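Local atomic coordinates of rhizavidin (Rhizobium etli, PDB entry 3EW1), a protein that binds biotin with high affinity as a dimer and belongs to the avidin family of beta-barrel proteins. Residues B[71-75]-B[76-80]. Residues are numbered along the deposited sequence; the frame is centred on the assembly and turned at random.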
loop_
_atom_site.group_PDB
_atom_site.type_symbol
_atom_site.label_atom_id
_atom_site.label_comp_id
_atom_site.label_asym_id
_atom_site.label_seq_id
_atom_site.Cartn_x
_atom_site.Cartn_y
_atom_site.Cartn_z
ATOM N N GLY B 71 -7.062 2.701 -4.296
ATOM C CA GLY B 71 -7.728 3.994 -4.562
ATOM C C GLY B 71 -9.137 3.698 -5.079
ATOM O O GLY B 71 -9.335 2.728 -5.832
ATOM N N TRP B 72 -10.124 4.504 -4.676
ATOM C CA TRP B 72 -11.522 4.175 -4.968
ATOM C C TRP B 72 -12.106 4.791 -6.269
ATOM O O TRP B 72 -13.236 5.263 -6.293
ATOM C CB TRP B 72 -12.394 4.447 -3.739
ATOM C CG TRP B 72 -12.029 3.473 -2.599
ATOM C CD1 TRP B 72 -11.341 3.786 -1.456
ATOM C CD2 TRP B 72 -12.239 2.050 -2.579
ATOM N NE1 TRP B 72 -11.164 2.628 -0.688
ATOM C CE2 TRP B 72 -11.713 1.564 -1.360
ATOM C CE3 TRP B 72 -12.860 1.162 -3.442
ATOM C CZ2 TRP B 72 -11.781 0.196 -0.997
ATOM C CZ3 TRP B 72 -12.933 -0.194 -3.091
ATOM C CH2 TRP B 72 -12.364 -0.662 -1.890
ATOM N N ASN B 73 -11.334 4.706 -7.347
ATOM C CA ASN B 73 -11.791 5.041 -8.688
ATOM C C ASN B 73 -11.252 4.028 -9.672
ATOM O O ASN B 73 -10.047 3.897 -9.808
ATOM C CB ASN B 73 -11.348 6.463 -9.114
ATOM C CG ASN B 73 -12.022 6.920 -10.426
ATOM O OD1 ASN B 73 -12.904 6.262 -10.977
ATOM N ND2 ASN B 73 -11.620 8.084 -10.904
ATOM N N ASN B 74 -12.153 3.315 -10.343
ATOM C CA ASN B 74 -11.810 2.373 -11.406
ATOM C C ASN B 74 -12.438 2.757 -12.789
ATOM O O ASN B 74 -12.356 1.973 -13.730
ATOM C CB ASN B 74 -12.226 0.954 -10.969
ATOM C CG ASN B 74 -13.712 0.852 -10.713
ATOM O OD1 ASN B 74 -14.465 1.837 -10.897
ATOM N ND2 ASN B 74 -14.156 -0.325 -10.287
ATOM N N SER B 75 -13.053 3.948 -12.878
ATOM C CA SER B 75 -13.831 4.468 -14.057
ATOM C C SER B 75 -15.252 3.911 -14.170
ATOM O O SER B 75 -16.032 4.283 -15.031
ATOM C CB SER B 75 -13.091 4.353 -15.419
ATOM O OG SER B 75 -13.142 3.007 -15.909
ATOM N N THR B 76 -15.595 2.973 -13.301
ATOM C CA THR B 76 -16.971 2.537 -13.175
ATOM C C THR B 76 -17.637 3.341 -12.054
ATOM O O THR B 76 -18.741 3.875 -12.221
ATOM C CB THR B 76 -17.065 1.013 -12.909
ATOM O OG1 THR B 76 -16.666 0.317 -14.100
ATOM C CG2 THR B 76 -18.520 0.571 -12.524
ATOM N N GLU B 77 -16.963 3.455 -10.917
ATOM C CA GLU B 77 -17.486 4.278 -9.838
ATOM C C GLU B 77 -16.328 4.884 -9.093
ATOM O O GLU B 77 -15.349 4.195 -8.756
ATOM C CB GLU B 77 -18.425 3.496 -8.922
ATOM C CG GLU B 77 -19.197 4.309 -7.934
ATOM C CD GLU B 77 -20.181 3.479 -7.111
ATOM O OE1 GLU B 77 -20.431 2.320 -7.507
ATOM O OE2 GLU B 77 -20.671 3.998 -6.065
ATOM N N ASN B 78 -16.458 6.174 -8.833
ATOM C CA ASN B 78 -15.474 6.956 -8.098
ATOM C C ASN B 78 -16.012 7.382 -6.732
ATOM O O ASN B 78 -16.994 8.126 -6.641
ATOM C CB ASN B 78 -15.045 8.186 -8.924
ATOM C CG ASN B 78 -14.079 9.113 -8.181
ATOM O OD1 ASN B 78 -13.379 8.697 -7.250
ATOM N ND2 ASN B 78 -14.022 10.388 -8.608
ATOM N N CYS B 79 -15.339 6.952 -5.674
ATOM C CA CYS B 79 -15.737 7.300 -4.307
ATOM C C CYS B 79 -14.752 8.272 -3.660
ATOM O O CYS B 79 -14.858 8.569 -2.469
ATOM C CB CYS B 79 -15.919 6.047 -3.435
ATOM S SG CYS B 79 -17.408 5.113 -3.942
ATOM N N ASN B 80 -13.818 8.793 -4.461
ATOM C CA ASN B 80 -12.929 9.884 -4.007
ATOM C C ASN B 80 -12.313 9.609 -2.633
ATOM O O ASN B 80 -12.485 10.382 -1.697
ATOM C CB ASN B 80 -13.697 11.237 -3.986
ATOM C CG ASN B 80 -12.762 12.427 -3.837
ATOM O OD1 ASN B 80 -11.641 12.425 -4.364
ATOM N ND2 ASN B 80 -13.223 13.453 -3.132
#
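The turn joining strand 65-71 to strand 78-92 of the avidin barrel doubles back through Trp-72 and Cys-79: Cys-79 N donates to Trp-72 O at 2.8 Å, the bond nearly straight at 171°. The CB atoms of Trp-72 and Cys-79 meet at 3.9 Å. At the far end of the turn, Asn-74 OD1 takes two backbone N-H groups. Glu-77 N lies in its carbonyl plane at 3.0 Å, with a nearly straight bond, whereas Thr-76 N, 2.9 Å away, stands above that plane and is more bent. A chi1 of 60° sets the amide of Asn-74 between its own N and C, which turns OD1 back toward the N-H groups of residues 76 and 77; ND2 donates to Pro-54 O and Ser-53 OG of the same chain. With an alanine here, the N-H groups of Thr-76 and Glu-77 would probably lose their shared acceptor, and the turn its tie to Pro-54.

Asn-73 and Asn-78 each form an Asx turn, OD1 accepting from Ser-75 N (3.0 Å) and from Asn-80 N (2.8 Å) respectively, in both cases with the donor above the carbonyl plane. Their amides stack with planes 15° apart, Asn-73 CG lying 3.8 Å from Asn-78 CG. Asn-78 OD1 also accepts from Asn-62 ND2 of the second subunit, which places this stack at the dimer interface. The Trp-72 indole leads away from the turn toward the biotin-binding residues Ser-81 and Tyr-41, its NE1 hydrogen-bonded to Thr-83 OG1, with no biotin bound to this chain; Cys-79 SG is bonded to Cys-50 in a disulfide.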